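Local coordinates for protein methanogen homoaconitase large subunit (Methanocaldococcus jannaschii, PDB 4KP2) that forms the large subunit of homoaconitase, an iron-sulfur hydro-lyase that interconverts (R)-homocitrate, cis-homoaconitate and homoisocitrate in 2-oxosuberate biosynthesis, at residues V187-I192 against K218-D223; G326-L331 against L363-I368; K336-R341 against I426-A431; I350-S355 against A389-L394; K357-A362 against A376-P381. All coordinates share one frame; numbering follows the deposited sequence.

Contact 1 (V187-I192 against K218-D223); sequences VSAKDI and KNMDMD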
# COMPACT_ATOMS: atom_id res chain seq x y z
N VAL A 187 -15.74 -4.28 26.11
CA VAL A 187 -14.59 -5.00 25.60
C VAL A 187 -14.92 -5.72 24.30
O VAL A 187 -16.08 -5.89 23.96
CB VAL A 187 -14.07 -6.02 26.63
CG1 VAL A 187 -13.61 -5.31 27.89
CG2 VAL A 187 -15.16 -7.04 26.95
N SER A 188 -13.88 -6.13 23.58
CA SER A 188 -14.06 -6.82 22.31
C SER A 188 -13.53 -8.24 22.37
O SER A 188 -12.97 -8.67 23.38
CB SER A 188 -13.37 -6.05 21.18
OG SER A 188 -11.97 -6.00 21.38
N ALA A 189 -13.70 -8.97 21.27
CA ALA A 189 -13.23 -10.35 21.17
C ALA A 189 -11.72 -10.43 21.31
O ALA A 189 -11.18 -11.41 21.81
CB ALA A 189 -13.68 -10.97 19.86
N LYS A 190 -11.03 -9.39 20.84
CA LYS A 190 -9.58 -9.30 20.99
C LYS A 190 -9.22 -9.13 22.46
O LYS A 190 -8.27 -9.74 22.95
CB LYS A 190 -9.02 -8.14 20.16
CG LYS A 190 -7.56 -7.82 20.45
CD LYS A 190 -6.66 -9.03 20.24
CE LYS A 190 -6.52 -9.38 18.76
NZ LYS A 190 -5.83 -8.30 18.00
N ASP A 191 -10.00 -8.31 23.17
CA ASP A 191 -9.80 -8.13 24.60
C ASP A 191 -10.06 -9.44 25.34
O ASP A 191 -9.43 -9.73 26.35
CB ASP A 191 -10.73 -7.04 25.14
CG ASP A 191 -10.46 -5.68 24.52
OD1 ASP A 191 -9.50 -5.01 24.95
OD2 ASP A 191 -11.22 -5.28 23.61
N ILE A 192 -11.00 -10.22 24.82
CA ILE A 192 -11.36 -11.50 25.42
C ILE A 192 -10.28 -12.55 25.20
O ILE A 192 -9.84 -13.21 26.14
CB ILE A 192 -12.70 -12.01 24.88
CG1 ILE A 192 -13.82 -11.05 25.26
CG2 ILE A 192 -12.99 -13.40 25.41
CD1 ILE A 192 -15.14 -11.34 24.57
N LYS A 218 -21.11 -18.28 22.51
CA LYS A 218 -22.37 -18.64 21.87
C LYS A 218 -23.06 -17.41 21.28
O LYS A 218 -23.77 -17.50 20.28
CB LYS A 218 -23.29 -19.33 22.87
CG LYS A 218 -24.58 -19.88 22.27
CD LYS A 218 -24.30 -21.05 21.34
CE LYS A 218 -25.60 -21.66 20.83
NZ LYS A 218 -25.36 -22.86 19.99
N ASN A 219 -22.85 -16.26 21.92
CA ASN A 219 -23.46 -15.01 21.47
C ASN A 219 -22.58 -14.23 20.50
O ASN A 219 -23.03 -13.25 19.90
CB ASN A 219 -23.84 -14.14 22.66
CG ASN A 219 -24.98 -14.72 23.47
OD1 ASN A 219 -25.91 -15.31 22.92
ND2 ASN A 219 -24.91 -14.56 24.79
N MET A 220 -21.34 -14.67 20.35
CA MET A 220 -20.40 -14.03 19.43
C MET A 220 -20.82 -14.21 17.98
O MET A 220 -21.37 -15.25 17.61
CB MET A 220 -19.00 -14.61 19.60
CG MET A 220 -18.15 -13.93 20.65
SD MET A 220 -16.44 -14.49 20.52
CE MET A 220 -15.68 -13.60 21.87
N ASP A 221 -20.57 -13.20 17.17
CA ASP A 221 -20.68 -13.34 15.73
C ASP A 221 -19.41 -14.02 15.23
O ASP A 221 -18.49 -14.25 16.01
CB ASP A 221 -20.87 -11.98 15.05
CG ASP A 221 -19.74 -11.01 15.36
OD1 ASP A 221 -19.08 -11.18 16.41
OD2 ASP A 221 -19.51 -10.08 14.56
N MET A 222 -19.36 -14.34 13.95
CA MET A 222 -18.20 -15.04 13.40
C MET A 222 -16.94 -14.19 13.42
O MET A 222 -15.83 -14.72 13.43
CB MET A 222 -18.49 -15.56 11.99
CG MET A 222 -19.44 -16.74 11.96
SD MET A 222 -18.79 -18.18 12.84
CE MET A 222 -17.35 -18.56 11.86
N ASP A 223 -17.11 -12.87 13.43
CA ASP A 223 -15.97 -11.96 13.52
C ASP A 223 -15.25 -12.12 14.85
O ASP A 223 -14.04 -11.91 14.95
CB ASP A 223 -16.42 -10.50 13.34
CG ASP A 223 -16.98 -10.23 11.96
OD1 ASP A 223 -16.68 -11.02 11.03
OD2 ASP A 223 -17.69 -9.22 11.79
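No ring or planar group enters the meeting of A189 and I192 with M220; the flat group beside it, the D191 carboxylate, lies on the same helix turn and is met at OD2 by S188 N, on the anti side and 26° out of the carboxylate plane. This N-H to OD2 bond, 2.8 Å from S188 N to D191 OD2, is the half of a capping box in which the N-cap N-H is taken by the side chain three residues on. Q294 N supplies a partner to the other oxygen, OD1, so the carboxylate is held from two quarters.

Helix 189-200, which starts at S188, is the connection of a beta-alpha-beta crossover between the parallel neighbours 167-180 and 208-213. Helix 222-230 serves the next crossover, from 208-213 to 239-242, and M220 sits in the short link that leads into it. D221, the N-cap residue there, accepts a weak bond at OD1 from G224 N.

The contact itself is apolar and small, burying 124 Å² in all. From CG onward the M220 side chain is extended, with chi3 at -178°, and it spans the space between the two helices; L228 and R225 flank it on its own side. I192 reaches back tip to tip: CG1 lies beside the backbone N, and the chain runs straight on to CD1. A single methyl therefore carries the whole junction, M220 CE lying 3.9 Å from A189 CB and 3.6 Å from I192 CD1.

Contact 2 (G326-L331 against L363-I368); sequences GRLSDL and LKEGII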
# COMPACT_ATOMS: atom_id res chain seq x y z
N GLY A 326 -9.16 -7.37 10.92
CA GLY A 326 -9.12 -6.65 9.66
C GLY A 326 -10.45 -6.67 8.93
O GLY A 326 -10.56 -6.17 7.81
N ARG A 327 -11.46 -7.25 9.57
CA ARG A 327 -12.77 -7.37 8.96
C ARG A 327 -13.57 -6.06 9.05
O ARG A 327 -13.07 -5.07 9.58
CB ARG A 327 -13.55 -8.53 9.58
CG ARG A 327 -13.03 -9.89 9.16
CD ARG A 327 -13.50 -10.98 10.10
NE ARG A 327 -12.86 -10.89 11.41
CZ ARG A 327 -11.68 -11.44 11.70
NH1 ARG A 327 -11.02 -12.12 10.77
NH2 ARG A 327 -11.16 -11.31 12.91
N LEU A 328 -14.79 -6.09 8.54
CA LEU A 328 -15.63 -4.90 8.47
C LEU A 328 -15.92 -4.32 9.85
O LEU A 328 -15.81 -3.11 10.06
CB LEU A 328 -16.95 -5.23 7.77
CG LEU A 328 -17.47 -4.24 6.72
CD1 LEU A 328 -18.92 -4.55 6.37
CD2 LEU A 328 -17.34 -2.80 7.19
N SER A 329 -16.30 -5.18 10.78
CA SER A 329 -16.66 -4.76 12.13
C SER A 329 -15.49 -4.07 12.84
O SER A 329 -15.69 -3.13 13.61
CB SER A 329 -17.12 -5.96 12.96
OG SER A 329 -16.12 -6.95 13.03
N ASP A 330 -14.28 -4.53 12.56
CA ASP A 330 -13.08 -3.95 13.16
C ASP A 330 -12.82 -2.56 12.61
O ASP A 330 -12.43 -1.65 13.35
CB ASP A 330 -11.87 -4.86 12.93
CG ASP A 330 -12.08 -6.26 13.46
OD1 ASP A 330 -11.86 -6.48 14.67
OD2 ASP A 330 -12.46 -7.15 12.67
N LEU A 331 -13.03 -2.39 11.31
CA LEU A 331 -12.79 -1.11 10.65
C LEU A 331 -13.82 -0.07 11.07
O LEU A 331 -13.47 1.06 11.41
CB LEU A 331 -12.81 -1.28 9.13
CG LEU A 331 -11.72 -2.17 8.52
CD1 LEU A 331 -11.89 -2.26 7.01
CD2 LEU A 331 -10.34 -1.63 8.87
N LEU A 363 -15.80 0.71 1.48
CA LEU A 363 -15.68 1.86 0.59
C LEU A 363 -17.05 2.46 0.31
O LEU A 363 -17.21 3.68 0.28
CB LEU A 363 -15.01 1.45 -0.72
CG LEU A 363 -13.49 1.27 -0.71
CD1 LEU A 363 -13.04 0.53 -1.96
CD2 LEU A 363 -12.81 2.62 -0.61
N LYS A 364 -18.03 1.58 0.10
CA LYS A 364 -19.39 2.00 -0.17
C LYS A 364 -20.05 2.52 1.10
O LYS A 364 -21.14 3.10 1.06
CB LYS A 364 -20.20 0.83 -0.74
CG LYS A 364 -21.42 1.24 -1.55
CD LYS A 364 -22.15 0.02 -2.09
CE LYS A 364 -23.23 0.41 -3.08
NZ LYS A 364 -22.66 1.05 -4.29
N GLU A 365 -19.38 2.31 2.23
CA GLU A 365 -19.88 2.75 3.52
C GLU A 365 -19.16 4.03 3.95
O GLU A 365 -19.52 4.66 4.95
CB GLU A 365 -19.71 1.65 4.56
CG GLU A 365 -20.54 1.83 5.81
CD GLU A 365 -20.62 0.56 6.64
OE1 GLU A 365 -20.35 -0.53 6.09
OE2 GLU A 365 -20.96 0.65 7.84
N GLY A 366 -18.13 4.40 3.19
CA GLY A 366 -17.39 5.62 3.46
C GLY A 366 -16.45 5.49 4.64
O GLY A 366 -16.04 6.49 5.23
N ILE A 367 -16.10 4.26 4.99
CA ILE A 367 -15.21 4.00 6.11
C ILE A 367 -13.76 4.34 5.77
O ILE A 367 -13.03 4.88 6.59
CB ILE A 367 -15.31 2.53 6.57
CG1 ILE A 367 -16.75 2.21 6.98
CG2 ILE A 367 -14.36 2.26 7.73
CD1 ILE A 367 -16.92 0.82 7.56
N ILE A 368 -13.36 4.03 4.54
CA ILE A 368 -12.02 4.34 4.06
C ILE A 368 -11.78 5.85 4.04
O ILE A 368 -10.70 6.33 4.42
CB ILE A 368 -11.75 3.74 2.66
CG1 ILE A 368 -11.23 2.31 2.78
CG2 ILE A 368 -10.75 4.58 1.88
CD1 ILE A 368 -12.27 1.31 3.19
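L328 and L331, three residues apart on the first turn of helix 328-338, meet I367 and the carboxylate end of E365 where helix 356-363 gives way to helix 367-374. G326 comes first: its carbonyl O takes a backbone bond from A354, linking this segment to the loop that follows strand 348-351. R327 is the N-cap; its backbone N bonds only weakly to D330 OD2, while NH1 reaches C323 O and Q121 OE1. C323 is a predicted ligand of the [4Fe-4S] cluster, so the start of the helix is tied to that region.

L328 follows, and its CD2 methyl does the touching. It lies 3.7 Å from I367 CD1, the two side chains crossing at about a right angle, and 3.9 Å from E365 OE1. S329 turns from the contact and bonds D223 through OG. At L331 the helix backbone itself is packed: I367 CG2, which stands anti to its own backbone N, rests 4.1 Å from L331 CB and 4.0 Å from L331 O.

I367 is brought there by a Schellman motif. G366 has phi of 75°, a value that favours glycine, and closes one helix while acting as the N-cap of the next. The helices meeting here belong to consecutive beta-alpha-beta crossovers of the parallel sheet.

Since the carboxylate of E365 is paired with R332 NH1, its approach to L328 is plain packing, and the contact holds by the fit of branched aliphatic groups, with a salt bridge at its margin.

Contact 3 (K336-R341 against I426-A431); sequences KYLKGR and IAAISA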
# COMPACT_ATOMS: atom_id res chain seq x y z
N LYS A 336 -15.20 4.77 13.94
CA LYS A 336 -16.10 5.46 14.86
C LYS A 336 -15.34 6.42 15.77
O LYS A 336 -15.78 7.55 15.99
CB LYS A 336 -16.86 4.43 15.70
CG LYS A 336 -17.65 5.03 16.85
CD LYS A 336 -18.37 3.93 17.63
CE LYS A 336 -19.07 4.50 18.85
NZ LYS A 336 -19.81 3.43 19.58
N TYR A 337 -14.20 5.97 16.29
CA TYR A 337 -13.38 6.81 17.16
C TYR A 337 -12.42 7.68 16.36
O TYR A 337 -11.81 8.60 16.90
CB TYR A 337 -12.60 5.94 18.16
CG TYR A 337 -13.46 5.33 19.24
CD1 TYR A 337 -13.72 6.02 20.42
CD2 TYR A 337 -14.01 4.06 19.08
CE1 TYR A 337 -14.51 5.46 21.41
CE2 TYR A 337 -14.80 3.50 20.07
CZ TYR A 337 -15.04 4.20 21.23
OH TYR A 337 -15.82 3.65 22.22
N LEU A 338 -12.30 7.39 15.07
CA LEU A 338 -11.41 8.15 14.20
C LEU A 338 -12.22 9.15 13.39
O LEU A 338 -11.67 9.92 12.59
CB LEU A 338 -10.67 7.21 13.25
CG LEU A 338 -9.20 7.53 12.97
CD1 LEU A 338 -8.35 7.19 14.18
CD2 LEU A 338 -8.72 6.79 11.74
N LYS A 339 -13.53 9.15 13.61
CA LYS A 339 -14.45 9.99 12.86
C LYS A 339 -14.33 11.45 13.28
O LYS A 339 -14.52 11.79 14.45
CB LYS A 339 -15.88 9.50 13.06
CG LYS A 339 -16.80 9.73 11.87
CD LYS A 339 -17.92 8.70 11.85
CE LYS A 339 -18.64 8.64 13.19
NZ LYS A 339 -19.63 7.53 13.24
N GLY A 340 -14.00 12.31 12.32
CA GLY A 340 -13.90 13.74 12.57
C GLY A 340 -12.54 14.18 13.07
O GLY A 340 -12.16 15.34 12.91
N ARG A 341 -11.81 13.25 13.68
CA ARG A 341 -10.51 13.57 14.26
C ARG A 341 -9.38 13.34 13.26
O ARG A 341 -9.60 12.83 12.16
CB ARG A 341 -10.27 12.74 15.52
CG ARG A 341 -11.32 12.92 16.59
CD ARG A 341 -11.27 14.31 17.19
NE ARG A 341 -9.98 14.58 17.84
CZ ARG A 341 -9.71 14.26 19.10
NH1 ARG A 341 -10.62 13.67 19.86
NH2 ARG A 341 -8.51 14.54 19.61
N ILE A 426 -9.10 0.54 20.68
CA ILE A 426 -7.98 1.15 21.39
C ILE A 426 -6.91 1.63 20.42
O ILE A 426 -6.28 2.67 20.64
CB ILE A 426 -7.36 0.16 22.40
CG1 ILE A 426 -8.43 -0.37 23.35
CG2 ILE A 426 -6.24 0.82 23.19
CD1 ILE A 426 -7.91 -1.34 24.39
N ALA A 427 -6.71 0.88 19.35
CA ALA A 427 -5.72 1.23 18.33
C ALA A 427 -6.06 2.56 17.67
O ALA A 427 -5.18 3.39 17.43
CB ALA A 427 -5.62 0.13 17.29
N ALA A 428 -7.34 2.77 17.38
CA ALA A 428 -7.79 4.00 16.75
C ALA A 428 -7.66 5.18 17.71
O ALA A 428 -7.17 6.25 17.33
CB ALA A 428 -9.23 3.86 16.28
N ILE A 429 -8.10 4.99 18.95
CA ILE A 429 -8.04 6.03 19.96
C ILE A 429 -6.60 6.44 20.27
O ILE A 429 -6.30 7.63 20.38
CB ILE A 429 -8.73 5.58 21.27
CG1 ILE A 429 -10.20 5.25 21.01
CG2 ILE A 429 -8.61 6.65 22.34
CD1 ILE A 429 -10.92 4.71 22.22
N SER A 430 -5.72 5.46 20.39
CA SER A 430 -4.32 5.72 20.68
C SER A 430 -3.62 6.42 19.52
O SER A 430 -2.65 7.15 19.72
CB SER A 430 -3.59 4.42 21.03
OG SER A 430 -4.21 3.77 22.13
N ALA A 431 -4.12 6.20 18.31
CA ALA A 431 -3.59 6.86 17.13
C ALA A 431 -4.00 8.33 17.12
O ALA A 431 -3.29 9.18 16.57
CB ALA A 431 -4.07 6.17 15.87
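Y337 and I429 bury the most surface here, with L338 close behind. The tyrosine ring receives I429 CD1 over one face, 3.9 Å from the ring centroid and 23° off the normal, which is a CH-pi contact displaced toward the rim. I429 CG1 lies by the root of the ring, near CB, CG and CD1, 3.7 Å from Y337 CD1, so the isoleucine stem and tip together lie against it while the two side chains cross obliquely. The ring takes this pose because chi2 is -88°, which stands its plane across the CA-CB-CG bend.

L338, the next residue, touches through its CD1 branch, which sits 3.5 Å from A428 O and 4.0 Å from A428 CB. The small methyl of A428 lets the backbones come near, with CA atoms 6.1 Å apart for L338 and A428. L338 also packs on F371 and A374 of helix 367-374.

The two segments join the last turn of helix 328-338 to helix 424-433, which follows the edge strand 418-421; A427 faces V318 and I320, so the second helix lies on the parallel sheet. Within it, I426 O accepts from S430 N and S430 OG, which arrive from opposite faces of the carbonyl plane. An alanine at Y337 would remove the ring and would probably leave I429 CD1 without its face, opening a gap at the rim of the helix pair.

With apolar side chains doing nearly all the touching, and one methyl resting on a backbone carbonyl oxygen, the join depends on shape, burial and dispersion, the CH-pi contact included.

Contact 4 (I350-S355 against A389-L394); sequences IVIPAS and AHQGVL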
# COMPACT_ATOMS: atom_id res chain seq x y z
N ILE A 350 -1.50 3.07 9.95
CA ILE A 350 -1.57 2.19 8.79
C ILE A 350 -2.82 1.32 8.85
O ILE A 350 -3.03 0.60 9.83
CB ILE A 350 -0.33 1.29 8.69
CG1 ILE A 350 0.94 2.13 8.64
CG2 ILE A 350 -0.43 0.38 7.48
CD1 ILE A 350 2.21 1.31 8.60
N VAL A 351 -3.65 1.40 7.82
CA VAL A 351 -4.89 0.63 7.78
C VAL A 351 -4.94 -0.29 6.56
O VAL A 351 -4.83 0.17 5.42
CB VAL A 351 -6.12 1.55 7.76
CG1 VAL A 351 -7.40 0.73 7.70
CG2 VAL A 351 -6.12 2.46 8.97
N ILE A 352 -5.10 -1.58 6.81
CA ILE A 352 -5.17 -2.57 5.74
C ILE A 352 -6.35 -3.51 5.94
O ILE A 352 -6.35 -4.32 6.87
CB ILE A 352 -3.89 -3.42 5.66
CG1 ILE A 352 -2.67 -2.53 5.43
CG2 ILE A 352 -4.01 -4.45 4.55
CD1 ILE A 352 -1.37 -3.30 5.33
N PRO A 353 -7.37 -3.42 5.07
CA PRO A 353 -8.52 -4.32 5.15
C PRO A 353 -8.10 -5.77 4.92
O PRO A 353 -7.19 -6.02 4.13
CB PRO A 353 -9.42 -3.84 4.01
CG PRO A 353 -8.51 -3.12 3.07
CD PRO A 353 -7.47 -2.48 3.94
N ALA A 354 -8.76 -6.70 5.60
CA ALA A 354 -8.37 -8.11 5.54
C ALA A 354 -8.70 -8.77 4.20
O ALA A 354 -8.14 -9.81 3.86
CB ALA A 354 -9.01 -8.88 6.68
N SER A 355 -9.60 -8.16 3.44
CA SER A 355 -10.03 -8.76 2.18
C SER A 355 -10.41 -7.73 1.12
O SER A 355 -10.45 -6.53 1.39
CB SER A 355 -11.21 -9.71 2.41
OG SER A 355 -11.69 -10.24 1.19
N ALA A 389 7.63 -7.99 6.69
CA ALA A 389 7.11 -8.15 5.34
C ALA A 389 7.37 -6.92 4.48
O ALA A 389 6.80 -6.77 3.40
CB ALA A 389 5.62 -8.45 5.38
N HIS A 390 8.22 -6.03 4.99
CA HIS A 390 8.59 -4.80 4.29
C HIS A 390 7.38 -3.93 3.97
O HIS A 390 7.20 -3.48 2.84
CB HIS A 390 9.38 -5.12 3.02
CG HIS A 390 10.65 -5.87 3.28
ND1 HIS A 390 11.21 -6.72 2.35
CD2 HIS A 390 11.47 -5.88 4.35
CE1 HIS A 390 12.33 -7.23 2.85
NE2 HIS A 390 12.51 -6.74 4.06
N GLN A 391 6.56 -3.69 4.99
CA GLN A 391 5.39 -2.83 4.84
C GLN A 391 5.58 -1.58 5.69
O GLN A 391 5.96 -0.53 5.17
CB GLN A 391 4.13 -3.58 5.27
CG GLN A 391 2.83 -2.92 4.84
CD GLN A 391 2.59 -3.04 3.35
OE1 GLN A 391 2.09 -4.05 2.87
NE2 GLN A 391 2.94 -1.99 2.60
N GLY A 392 5.32 -1.70 6.98
CA GLY A 392 5.52 -0.60 7.91
C GLY A 392 6.59 -0.92 8.93
O GLY A 392 6.32 -1.05 10.12
N VAL A 393 7.83 -1.05 8.45
CA VAL A 393 8.95 -1.45 9.28
C VAL A 393 9.30 -0.43 10.36
O VAL A 393 9.33 0.77 10.10
CB VAL A 393 10.20 -1.74 8.41
CG1 VAL A 393 11.39 -2.11 9.27
CG2 VAL A 393 9.90 -2.85 7.42
N LEU A 394 9.55 -0.92 11.57
CA LEU A 394 9.90 -0.06 12.70
C LEU A 394 11.40 0.19 12.77
O LEU A 394 12.21 -0.63 12.33
CB LEU A 394 9.44 -0.70 14.01
CG LEU A 394 7.95 -0.95 14.18
CD1 LEU A 394 7.69 -1.62 15.51
CD2 LEU A 394 7.18 0.35 14.07
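The first shell is two aliphatic tips: I350 CD1 lies 3.9 Å from G392 CA, and I352 CD1 lies 4.2 Å from Q391 CG. The two isoleucines, two residues apart, project from the same side of the extended chain. Each has CG1 beside the backbone N and a straight run to CD1 (chi1 -57° for I350), which carries the end methyl outward to the loop. Q391 presents its aliphatic stem, with CG turned anti to the backbone N at chi1 -166°. G392 meets I350 with bare backbone; a CB there would run into I350 CD1, so the place calls for glycine.

The next shell fixes these groups. I350 and I352 are hydrogen-bonded through their backbones to strand 317-320, I350 to V318 and I320, and their side chains rest on F319. G392 O accepts from Q317 NE2. P86 of the second subunit packs against both I350 and Q391, and H390 meets H390 of that subunit, so the loop also faces the partner chain.

Farther out is the cluster region. The side chain of I352 is about 7 Å from that of C383, and that of Q391 about 8 Å from C386. Their C-x-x-C spacing marks the predicted [4Fe-4S] site, and a loop beyond the carboxyl end of a parallel sheet, packed on the strand tip, is consistent with the aconitase family's cluster-binding fold.

Contact 5 (K357-A362 against A376-P381); sequences KVFLQA and AMICTP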
# COMPACT_ATOMS: atom_id res chain seq x y z
N LYS A 357 -13.38 -8.05 -0.56
CA LYS A 357 -14.80 -7.88 -0.30
C LYS A 357 -15.01 -6.90 0.85
O LYS A 357 -15.86 -6.02 0.78
CB LYS A 357 -15.45 -9.22 0.03
CG LYS A 357 -16.94 -9.13 0.30
CD LYS A 357 -17.51 -10.48 0.70
CE LYS A 357 -17.35 -11.49 -0.42
NZ LYS A 357 -17.88 -12.83 -0.03
N VAL A 358 -14.21 -7.06 1.90
CA VAL A 358 -14.26 -6.17 3.06
C VAL A 358 -13.91 -4.75 2.65
O VAL A 358 -14.53 -3.79 3.11
CB VAL A 358 -13.30 -6.65 4.17
CG1 VAL A 358 -13.27 -5.65 5.32
CG2 VAL A 358 -13.71 -8.03 4.66
N PHE A 359 -12.91 -4.62 1.78
CA PHE A 359 -12.48 -3.33 1.26
C PHE A 359 -13.64 -2.63 0.56
O PHE A 359 -13.94 -1.47 0.85
CB PHE A 359 -11.33 -3.53 0.27
CG PHE A 359 -10.52 -2.29 -0.01
CD1 PHE A 359 -10.85 -1.08 0.58
CD2 PHE A 359 -9.44 -2.33 -0.87
CE1 PHE A 359 -10.11 0.06 0.32
CE2 PHE A 359 -8.69 -1.20 -1.13
CZ PHE A 359 -9.03 0.00 -0.53
N LEU A 360 -14.30 -3.34 -0.34
CA LEU A 360 -15.37 -2.78 -1.15
C LEU A 360 -16.56 -2.29 -0.33
O LEU A 360 -17.04 -1.17 -0.52
CB LEU A 360 -15.84 -3.79 -2.20
CG LEU A 360 -14.88 -4.01 -3.36
CD1 LEU A 360 -15.39 -5.11 -4.29
CD2 LEU A 360 -14.68 -2.71 -4.12
N GLN A 361 -17.04 -3.14 0.58
CA GLN A 361 -18.21 -2.79 1.39
C GLN A 361 -17.89 -1.74 2.44
O GLN A 361 -18.80 -1.15 3.03
CB GLN A 361 -18.81 -4.05 2.03
CG GLN A 361 -17.85 -4.82 2.91
CD GLN A 361 -18.39 -6.19 3.28
OE1 GLN A 361 -19.46 -6.59 2.82
NE2 GLN A 361 -17.66 -6.90 4.13
N ALA A 362 -16.61 -1.50 2.67
CA ALA A 362 -16.19 -0.44 3.58
C ALA A 362 -15.95 0.85 2.79
O ALA A 362 -15.90 1.94 3.36
CB ALA A 362 -14.94 -0.84 4.34
N ALA A 376 -4.56 8.30 7.59
CA ALA A 376 -4.07 6.93 7.63
C ALA A 376 -3.43 6.53 6.30
O ALA A 376 -3.74 7.11 5.26
CB ALA A 376 -5.21 5.97 7.98
N MET A 377 -2.55 5.55 6.35
CA MET A 377 -1.91 5.03 5.14
C MET A 377 -2.56 3.72 4.70
O MET A 377 -2.27 2.66 5.25
CB MET A 377 -0.41 4.84 5.35
CG MET A 377 0.39 6.14 5.29
SD MET A 377 2.17 5.88 5.42
CE MET A 377 2.31 5.35 7.12
N ILE A 378 -3.44 3.81 3.71
CA ILE A 378 -4.14 2.64 3.20
C ILE A 378 -3.23 1.82 2.30
O ILE A 378 -2.56 2.36 1.42
CB ILE A 378 -5.40 3.05 2.41
CG1 ILE A 378 -6.23 4.04 3.22
CG2 ILE A 378 -6.21 1.82 2.04
CD1 ILE A 378 -6.71 3.50 4.55
N CYS A 379 -3.21 0.51 2.52
CA CYS A 379 -2.39 -0.38 1.71
C CYS A 379 -3.20 -1.54 1.14
O CYS A 379 -4.36 -1.75 1.52
CB CYS A 379 -1.20 -0.91 2.52
SG CYS A 379 -0.05 0.37 3.06
N THR A 380 -2.59 -2.29 0.23
CA THR A 380 -3.22 -3.43 -0.41
C THR A 380 -3.65 -4.48 0.61
O THR A 380 -2.86 -4.87 1.47
CB THR A 380 -2.27 -4.08 -1.44
OG1 THR A 380 -2.02 -3.16 -2.51
CG2 THR A 380 -2.85 -5.36 -2.00
N PRO A 381 -4.91 -4.93 0.52
CA PRO A 381 -5.49 -5.95 1.41
C PRO A 381 -4.61 -7.18 1.58
O PRO A 381 -4.59 -8.06 0.72
CB PRO A 381 -6.79 -6.33 0.69
CG PRO A 381 -7.19 -5.08 -0.01
CD PRO A 381 -5.91 -4.41 -0.44
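This is a buried aromatic-aliphatic contact, in which F359 of helix 356-363 packs on I378 and P381, at and just beyond the edge strand 377-378 of the parallel sheet. The phenyl ring bridges the two residues with different atoms. F359 CD2 lies 3.7 Å from P381 CG and 4.1 Å from P381 CD, and at the far end F359 CZ lies 4.2 Å from I378 CG2. Both approaches are oblique to the ring, while the phenylalanine and proline side chains cross at about a right angle.

The pose follows from the torsions. F359 CG stands anti to the backbone N, chi1 -162°, which sends the ring away from the helix axis and across to the strand end. P381 meets it with its CG corner, and I378 with a methyl branch. The side chain of P381 is about 9 Å from that of C383, a predicted ligand of the [4Fe-4S] cluster, so the packing lies close to the segment carrying the predicted cluster ligands; it buries 123 Å² in all.

The subunit interface runs close by. T380 OG1 bonds I378 O of the second subunit, and V372 of that subunit touches F359, so the phenylalanine is covered from both chains.

Helix 356-363 and strand 377-378 are two elements of the same crossover, separated by helix 367-374. I368 of that helix lies against F359, and its F371 and V372 against I378. The backbone of M377 pairs with L349 and V351 of strand 348-351, and P353, just past that strand, also touches F359.

In the fold
From the N terminus, contact 1 first closes a loop of 25 residues, joining helices that connect strands of the mixed sheet, yet touches the later part through D223 and S329. Contact 2 runs from G326 to I368; contacts 3, 4 and 5 begin within that span and end beyond it, so all cross it. Contact 3, the widest, encloses contact 4, and contact 5 is nested inside contact 4. Contacts 2 and 3 join helix 328-338 to helices 367-374 and 424-433, contact 4 sets a loop on strand 348-351 and its continuation, and contact 5 packs helix 356-363 on strand 377-378 and the residues after it. Contacts 2, 4 and 5 also reach the second subunit.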